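Local atomic coordinates of bifunctional thiamine biosynthesis protein ThiDN (PDB entry 2PHP), a protein that probably phosphorylates hydroxymethylpyrimidine and its phosphate and, through the C-terminal ThiN domain described here, joins pyrimidine and thiazole units into thiamine phosphate. Residues B[132-135]-B[136-140]; B[117-120]-B[121-124]; B[88-91]-B[92-95]. All blocks are in the same frame, centred on the assembly; numbering follows the deposited sequence.

Contact 1 (B[132-135]-B[136-140]); sequences WGTK and IACEK
I136 lays CG1 over one face of the W132 indole, one turn further along helix 129-141. The I136 CG1 methylene is 3.7 Å from the centroid of the W132 five-membered ring, 27° off its normal, a CH-pi contact displaced toward the rim; I136 CD1 lies 3.7 Å from W132 NE1. With CG anti to its backbone N (chi1 166°), the indole swings beside its own carbonyl and meets the next turn.

Four i to i+4 backbone bonds run beneath the side chains. I136 N gives a nearly straight bond to W132 O at 2.9 Å, and A137, C138 and E139 follow in step to G133, T134 and K135. The helix is the central element of a beta-alpha-beta unit between the parallel strands 115-117 and 147-150, and T134, A137 and C138 turn to I148 on the latter.

Charge plays a looser part on the outer side. K135 is fully extended, and E139 OE2 lies 3.4 Å from K135 CE, whereas K135 NZ stays 4.6 Å from E139 OE2, beyond a salt bridge. On the inner side, T134 CG2 meets C138 SG at 4.1 Å, while T134 OG1 is hydrogen-bonded to M130 O.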
# COMPACT_ATOMS: atom_id res chain seq x y z
N TRP B 132 -12.76 -24.93 20.43
CA TRP B 132 -13.43 -25.23 21.68
C TRP B 132 -14.33 -24.09 22.16
O TRP B 132 -15.48 -24.32 22.55
CB TRP B 132 -12.39 -25.55 22.76
CG TRP B 132 -12.94 -25.54 24.13
CD1 TRP B 132 -13.62 -26.55 24.75
CD2 TRP B 132 -12.96 -24.43 25.03
NE1 TRP B 132 -14.05 -26.14 25.99
CE2 TRP B 132 -13.66 -24.84 26.18
CE3 TRP B 132 -12.44 -23.13 24.98
CZ2 TRP B 132 -13.87 -23.99 27.28
CZ3 TRP B 132 -12.65 -22.28 26.06
CH2 TRP B 132 -13.35 -22.72 27.20
N GLY B 133 -13.80 -22.87 22.13
CA GLY B 133 -14.57 -21.72 22.58
C GLY B 133 -15.81 -21.47 21.75
O GLY B 133 -16.87 -21.12 22.28
N THR B 134 -15.68 -21.63 20.43
CA THR B 134 -16.81 -21.42 19.54
C THR B 134 -17.87 -22.48 19.85
O THR B 134 -19.06 -22.17 19.97
CB THR B 134 -16.39 -21.53 18.06
OG1 THR B 134 -15.47 -20.48 17.75
CG2 THR B 134 -17.60 -21.43 17.14
N LYS B 135 -17.43 -23.73 19.98
CA LYS B 135 -18.33 -24.83 20.28
C LYS B 135 -19.09 -24.53 21.58
O LYS B 135 -20.32 -24.53 21.59
CB LYS B 135 -17.54 -26.13 20.42
CG LYS B 135 -18.39 -27.39 20.53
CD LYS B 135 -17.50 -28.62 20.53
CE LYS B 135 -18.30 -29.91 20.61
NZ LYS B 135 -17.41 -31.10 20.46
N ILE B 136 -18.36 -24.25 22.65
CA ILE B 136 -18.99 -23.93 23.94
C ILE B 136 -20.02 -22.81 23.80
O ILE B 136 -21.16 -22.94 24.27
CB ILE B 136 -17.95 -23.48 24.98
CG1 ILE B 136 -17.04 -24.65 25.36
CG2 ILE B 136 -18.65 -22.93 26.22
CD1 ILE B 136 -17.78 -25.81 25.99
N ALA B 137 -19.62 -21.71 23.18
CA ALA B 137 -20.50 -20.57 22.99
C ALA B 137 -21.76 -20.93 22.22
O ALA B 137 -22.85 -20.45 22.54
CB ALA B 137 -19.76 -19.45 22.25
N CYS B 138 -21.63 -21.78 21.21
CA CYS B 138 -22.78 -22.18 20.43
C CYS B 138 -23.67 -23.16 21.20
O CYS B 138 -24.90 -23.01 21.20
CB CYS B 138 -22.32 -22.76 19.08
SG CYS B 138 -21.66 -21.49 17.94
N GLU B 139 -23.07 -24.15 21.86
CA GLU B 139 -23.85 -25.12 22.62
C GLU B 139 -24.61 -24.39 23.73
O GLU B 139 -25.73 -24.75 24.07
CB GLU B 139 -22.94 -26.20 23.23
CG GLU B 139 -22.09 -26.93 22.20
CD GLU B 139 -21.31 -28.11 22.79
OE1 GLU B 139 -20.79 -27.98 23.92
OE2 GLU B 139 -21.22 -29.16 22.12
N LYS B 140 -23.98 -23.36 24.29
CA LYS B 140 -24.59 -22.58 25.36
C LYS B 140 -25.77 -21.74 24.85
O LYS B 140 -26.72 -21.49 25.58
CB LYS B 140 -23.54 -21.65 25.99
CG LYS B 140 -24.10 -20.71 27.04
CD LYS B 140 -23.14 -19.58 27.37
CE LYS B 140 -21.93 -20.03 28.21
NZ LYS B 140 -21.02 -20.98 27.51

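Contact 2 (B[117-120]-B[121-124]); sequences SFDR and KEEP
The carboxylate of D119 overlaps the K121 side chain at both its root and its tip, showing how one acidic group can hold a short turn and a lysine together. D119 OD1 accepts K121 N at 2.6 Å, closing an Asx turn; the donor comes from the anti side, 30° out of the carboxylate plane. K121 then folds back on itself through its last two torsions (chi3 -64°), which brings its ammonium group over the same carboxylate. K121 NZ makes a 2.9 Å salt bridge with D119 OD2, from above the carboxylate plane. Both carboxylate oxygens are thus engaged by one residue, which should limit rotation of the group.

The main chain winds tightly beneath, in a 3-10 segment over residues 120-122. D119 O receives E122 N at 2.8 Å, and R120 O takes a weak bond from E123 N at 3.3 Å. A water donates to R120 O at 2.6 Å and to E123 OE1 at 2.7 Å, and so ties the E123 carboxylate back to the turn.

This surface loop links strand 115-117 to helix 129-141. R120 NE forms a salt bridge with D150 on strand 147-150, E123 OE1 is hydrogen-bonded to T129 at the start of the helix, and P124 packs on W132 one turn further along it.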
# COMPACT_ATOMS: atom_id res chain seq x y z
N SER B 117 -20.84 -16.47 24.68
CA SER B 117 -19.41 -16.34 24.97
C SER B 117 -18.78 -17.61 25.54
O SER B 117 -19.42 -18.65 25.65
CB SER B 117 -19.21 -15.19 25.95
OG SER B 117 -19.98 -15.41 27.12
N PHE B 118 -17.50 -17.50 25.88
CA PHE B 118 -16.73 -18.59 26.47
C PHE B 118 -15.64 -17.99 27.35
O PHE B 118 -15.29 -16.81 27.19
CB PHE B 118 -16.12 -19.49 25.38
CG PHE B 118 -15.04 -18.83 24.57
CD1 PHE B 118 -13.73 -18.80 25.03
CD2 PHE B 118 -15.35 -18.23 23.36
CE1 PHE B 118 -12.73 -18.17 24.28
CE2 PHE B 118 -14.36 -17.61 22.60
CZ PHE B 118 -13.04 -17.58 23.06
N ASP B 119 -15.11 -18.80 28.26
CA ASP B 119 -14.08 -18.35 29.20
C ASP B 119 -12.75 -19.05 28.97
O ASP B 119 -12.65 -20.26 29.17
CB ASP B 119 -14.54 -18.64 30.64
CG ASP B 119 -13.63 -18.02 31.69
OD1 ASP B 119 -12.41 -17.90 31.45
OD2 ASP B 119 -14.14 -17.64 32.77
N ARG B 120 -11.74 -18.29 28.57
CA ARG B 120 -10.42 -18.86 28.31
C ARG B 120 -9.88 -19.66 29.50
O ARG B 120 -9.13 -20.61 29.32
CB ARG B 120 -9.42 -17.76 27.91
CG ARG B 120 -9.59 -17.27 26.46
CD ARG B 120 -8.73 -16.04 26.17
NE ARG B 120 -8.91 -15.52 24.81
CZ ARG B 120 -8.34 -16.04 23.73
NH1 ARG B 120 -7.54 -17.10 23.83
NH2 ARG B 120 -8.57 -15.51 22.53
N LYS B 121 -10.29 -19.29 30.71
CA LYS B 121 -9.83 -20.01 31.90
C LYS B 121 -10.43 -21.42 32.00
O LYS B 121 -9.85 -22.29 32.64
CB LYS B 121 -10.19 -19.24 33.17
CG LYS B 121 -9.60 -17.86 33.28
CD LYS B 121 -9.93 -17.24 34.63
CE LYS B 121 -11.44 -17.01 34.84
NZ LYS B 121 -12.28 -18.24 34.85
N GLU B 122 -11.57 -21.64 31.36
CA GLU B 122 -12.24 -22.95 31.38
C GLU B 122 -11.80 -23.88 30.23
O GLU B 122 -12.40 -24.94 30.04
CB GLU B 122 -13.76 -22.80 31.30
CG GLU B 122 -14.43 -22.03 32.45
CD GLU B 122 -14.36 -22.77 33.79
OE1 GLU B 122 -14.78 -23.94 33.85
OE2 GLU B 122 -13.90 -22.17 34.79
N GLU B 123 -10.78 -23.49 29.48
CA GLU B 123 -10.33 -24.32 28.36
C GLU B 123 -9.70 -25.61 28.83
O GLU B 123 -8.82 -25.61 29.70
CB GLU B 123 -9.33 -23.57 27.48
CG GLU B 123 -9.00 -24.30 26.18
CD GLU B 123 -7.86 -23.66 25.40
OE1 GLU B 123 -7.89 -22.42 25.23
OE2 GLU B 123 -6.94 -24.38 24.96
N PRO B 124 -10.14 -26.75 28.28
CA PRO B 124 -9.62 -28.07 28.63
C PRO B 124 -8.29 -28.35 27.95
O PRO B 124 -7.83 -27.56 27.11
CB PRO B 124 -10.72 -29.01 28.14
CG PRO B 124 -11.17 -28.32 26.89
CD PRO B 124 -11.28 -26.88 27.34
O HOH W 1 -7.53 -20.73 27.25

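Contact 3 (B[88-91]-B[92-95]); sequences KFNP and EIRA
An Asx turn nested in a type I beta turn, the Asx-Pro turn arrangement, carries the chain from helix 77-87 toward strand 95-100. N90 opens both turns and E92 and I93 close them. The backbone bond of the beta turn runs from I93 N to N90 O at 3.0 Å; it is fairly straight at the hydrogen, but the donor sits above the carbonyl plane. In the Asx turn, OD1 of N90 accepts E92 N at 2.9 Å, and here too the donor is well out of plane, by 50°. One asparagine therefore supplies both acceptors, its backbone and side-chain oxygens, to two successive N-H groups.

The N90 CG is anti to the backbone N (chi1 180°) and chi2 is almost zero, which carries the amide oxygen forward over the turn, where N90 OD1 also rests 3.1 Å from E92 CB. On the other branch of the amide, N90 ND2 passes 3.8 Å from I93 CG1, the two side chains crossing at about a right angle. P91, with phi near -60°, occupies the second position of the turn, where its ring is readily accommodated and its lack of an N-H costs nothing. The E92 side chain stretches away from the turn, and E92 OE2 makes a long, weak ion pair with R165.

Beyond the turn the chain enters the mixed sheet. R94 and A95 face G164 as a classic beta bulge, while R94 NH1 forms a salt bridge with E39 and a hydrogen bond with S40 O. F89, just before the turn, packs on K135, C138 and E139 of helix 129-141. N90 ND2 donates at 2.7 Å to a water that also donates to E92 OE2.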
# COMPACT_ATOMS: atom_id res chain seq x y z
N LYS B 88 -20.82 -26.23 12.07
CA LYS B 88 -21.30 -27.52 12.58
C LYS B 88 -22.67 -27.37 13.24
O LYS B 88 -23.42 -28.33 13.38
CB LYS B 88 -20.31 -28.10 13.60
CG LYS B 88 -18.94 -28.45 13.02
CD LYS B 88 -19.05 -29.50 11.93
CE LYS B 88 -17.68 -29.91 11.37
NZ LYS B 88 -17.80 -31.01 10.35
N PHE B 89 -22.99 -26.14 13.65
CA PHE B 89 -24.27 -25.84 14.28
C PHE B 89 -25.25 -25.27 13.26
O PHE B 89 -26.45 -25.55 13.33
CB PHE B 89 -24.07 -24.84 15.42
CG PHE B 89 -23.34 -25.42 16.59
CD1 PHE B 89 -24.05 -25.87 17.70
CD2 PHE B 89 -21.96 -25.56 16.57
CE1 PHE B 89 -23.39 -26.45 18.78
CE2 PHE B 89 -21.29 -26.14 17.63
CZ PHE B 89 -22.00 -26.59 18.75
N ASN B 90 -24.74 -24.49 12.32
CA ASN B 90 -25.57 -23.90 11.27
C ASN B 90 -24.70 -23.75 10.02
O ASN B 90 -23.94 -22.80 9.90
CB ASN B 90 -26.10 -22.54 11.72
CG ASN B 90 -26.97 -21.87 10.67
OD1 ASN B 90 -27.14 -22.40 9.58
ND2 ASN B 90 -27.52 -20.71 10.99
N PRO B 91 -24.83 -24.69 9.06
CA PRO B 91 -24.04 -24.63 7.83
C PRO B 91 -24.25 -23.36 7.01
O PRO B 91 -23.52 -23.12 6.06
CB PRO B 91 -24.47 -25.89 7.09
CG PRO B 91 -25.90 -26.03 7.49
CD PRO B 91 -25.85 -25.75 8.98
N GLU B 92 -25.25 -22.56 7.38
CA GLU B 92 -25.52 -21.31 6.67
C GLU B 92 -24.51 -20.23 7.04
O GLU B 92 -24.35 -19.25 6.32
CB GLU B 92 -26.93 -20.79 6.99
CG GLU B 92 -28.02 -21.22 6.01
CD GLU B 92 -29.33 -20.48 6.27
OE1 GLU B 92 -30.28 -20.67 5.47
OE2 GLU B 92 -29.43 -19.72 7.26
N ILE B 93 -23.84 -20.40 8.17
CA ILE B 93 -22.85 -19.43 8.63
C ILE B 93 -21.49 -19.65 7.96
O ILE B 93 -20.80 -20.63 8.25
CB ILE B 93 -22.72 -19.51 10.17
CG1 ILE B 93 -24.06 -19.17 10.81
CG2 ILE B 93 -21.64 -18.55 10.67
CD1 ILE B 93 -24.55 -17.74 10.52
N ARG B 94 -21.10 -18.74 7.07
CA ARG B 94 -19.83 -18.85 6.35
C ARG B 94 -18.85 -17.69 6.58
O ARG B 94 -17.75 -17.70 6.03
CB ARG B 94 -20.09 -18.97 4.84
CG ARG B 94 -21.01 -20.12 4.47
CD ARG B 94 -21.26 -20.20 2.97
NE ARG B 94 -22.01 -19.05 2.44
CZ ARG B 94 -21.46 -18.03 1.79
NH1 ARG B 94 -20.16 -18.02 1.56
NH2 ARG B 94 -22.21 -17.03 1.35
N ALA B 95 -19.22 -16.70 7.39
CA ALA B 95 -18.33 -15.55 7.60
C ALA B 95 -18.17 -15.06 9.03
O ALA B 95 -19.06 -15.22 9.87
CB ALA B 95 -18.78 -14.39 6.71
O HOH W 2 -29.14 -19.01 9.58

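How the contacts relate
Helix 129-141 is the common neighbour of the two turns. Contact 2 belongs to the loop leading into it and lies about 9 Å, centre to centre, from contact 1: W132 CH2 comes within 3.2 Å of D119 O, and W132 CZ2 within 3.3 Å of E122 O. Contact 3 reaches the helix through the ring of F89, where F89 CZ is 3.5 Å from E139 CG, with the centres of contacts 1 and 3 about 13 Å apart. Contacts 2 and 3 do not touch, their nearest atoms being about 11 Å apart. Both turns are Asx turns within the ThiN domain, one leading toward helix 129-141 and the other toward strand 95-100.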